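Local coordinates for DUF2235 domain-containing protein (Pseudomonas aeruginosa, PDB 4O5P) that probably hydrolyses membrane phospholipids as Tle1, a type VI secretion effector whose catalytic domain belongs to the alpha/beta-hydrolase clan, at residues C89-V92 with A93-I96. Residues are numbered along the deposited sequence; the frame is centred on the assembly and turned at random.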
loop_
_atom_site.group_PDB
_atom_site.type_symbol
_atom_site.label_atom_id
_atom_site.label_comp_id
_atom_site.label_asym_id
_atom_site.label_seq_id
_atom_site.Cartn_x
_atom_site.Cartn_y
_atom_site.Cartn_z
ATOM N N CYS A 89 14.433 6.311 2.557
ATOM C CA CYS A 89 13.739 5.315 3.374
ATOM C C CYS A 89 12.317 5.780 3.706
ATOM O O CYS A 89 12.113 6.942 4.058
ATOM C CB CYS A 89 14.490 5.117 4.704
ATOM S SG CYS A 89 16.234 4.641 4.553
ATOM N N SER A 90 11.347 4.869 3.630
ATOM C CA SER A 90 9.976 5.177 4.041
ATOM C C SER A 90 9.870 5.253 5.558
ATOM O O SER A 90 10.826 4.944 6.278
ATOM C CB SER A 90 9.019 4.102 3.548
ATOM O OG SER A 90 9.145 2.899 4.302
ATOM N N ASN A 91 8.698 5.634 6.057
ATOM C CA ASN A 91 8.494 5.619 7.493
ATOM C C ASN A 91 8.473 4.218 8.102
ATOM O O ASN A 91 8.860 4.047 9.257
ATOM C CB ASN A 91 7.246 6.397 7.876
ATOM C CG ASN A 91 7.418 7.872 7.680
ATOM O OD1 ASN A 91 8.544 8.364 7.605
ATOM N ND2 ASN A 91 6.306 8.595 7.598
ATOM N N VAL A 92 8.034 3.221 7.336
ATOM C CA VAL A 92 8.120 1.847 7.808
ATOM C C VAL A 92 9.580 1.465 8.050
ATOM O O VAL A 92 9.921 0.905 9.095
ATOM C CB VAL A 92 7.437 0.863 6.839
ATOM C CG1 VAL A 92 7.757 -0.569 7.211
ATOM C CG2 VAL A 92 5.913 1.093 6.850
ATOM N N ALA A 93 10.443 1.791 7.096
ATOM C CA ALA A 93 11.848 1.433 7.218
ATOM C C ALA A 93 12.471 2.212 8.365
ATOM O O ALA A 93 13.266 1.665 9.126
ATOM C CB ALA A 93 12.588 1.680 5.918
ATOM N N ARG A 94 12.093 3.483 8.504
ATOM C CA ARG A 94 12.578 4.295 9.619
ATOM C C ARG A 94 12.201 3.685 10.970
ATOM O O ARG A 94 13.047 3.571 11.851
ATOM C CB ARG A 94 12.108 5.755 9.482
ATOM C CG ARG A 94 12.815 6.492 8.344
ATOM C CD ARG A 94 12.154 7.812 7.983
ATOM N NE ARG A 94 12.549 8.207 6.632
ATOM C CZ ARG A 94 13.542 9.051 6.353
ATOM N NH1 ARG A 94 14.227 9.632 7.333
ATOM N NH2 ARG A 94 13.829 9.344 5.095
ATOM N N LEU A 95 10.955 3.241 11.112
ATOM C CA LEU A 95 10.492 2.630 12.358
ATOM C C LEU A 95 11.154 1.282 12.649
ATOM O O LEU A 95 11.356 0.925 13.823
ATOM C CB LEU A 95 8.971 2.469 12.333
ATOM C CG LEU A 95 8.218 3.790 12.433
ATOM C CD1 LEU A 95 6.739 3.583 12.152
ATOM C CD2 LEU A 95 8.448 4.414 13.816
ATOM N N ILE A 96 11.478 0.544 11.583
ATOM C CA ILE A 96 12.227 -0.702 11.721
ATOM C C ILE A 96 13.686 -0.434 12.158
ATOM O O ILE A 96 14.199 -1.099 13.053
ATOM C CB ILE A 96 12.155 -1.539 10.430
ATOM C CG1 ILE A 96 10.735 -2.098 10.246
ATOM C CG2 ILE A 96 13.162 -2.684 10.477
ATOM C CD1 ILE A 96 10.327 -3.064 11.354
#
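Arg94 reaches back alongside the first turn of helix 91-97, past Ser90 O, and grips the carbonyl oxygen of Cys89 side-on with two nitrogens. Arg94 NE lies 2.9 Å from Cys89 O but stands above the carbonyl plane, whereas Arg94 NH2, 3.1 Å from Cys89 O, sits in that plane on a lone pair. The acceptor stays close to the guanidinium plane. CG of Arg94 is anti to its own carbonyl carbon (chi1 -71°), and the chain runs extended to NE, back toward the helix start. Asn91 crosses this arm, its amide 84° from the guanidinium plane, with OD1 3.7 Å from Arg94 CD; its ND2 turns to Ser403 O. Ser90 is the N-cap: OG accepts from Ala93 N at 3.3 Å, nearly straight (165°), and is also hydrogen-bonded to Asp72 OD1. Cys89 CB meets Ala93 CB at 4.1 Å. After the cap, i to i+4 bonds begin with Arg94 N to Ser90 O. Helix 403-416 packs on Asn91, Arg94 and Leu95, while Val92 touches Phe236 in the probable nucleophile elbow (GxSxG). The buried guanidinium, also bonded through NH1 to Glu446 O, thus ties the residue before the cap and the Glu446 loop to the helix, its charge probably spread over carbonyl dipoles.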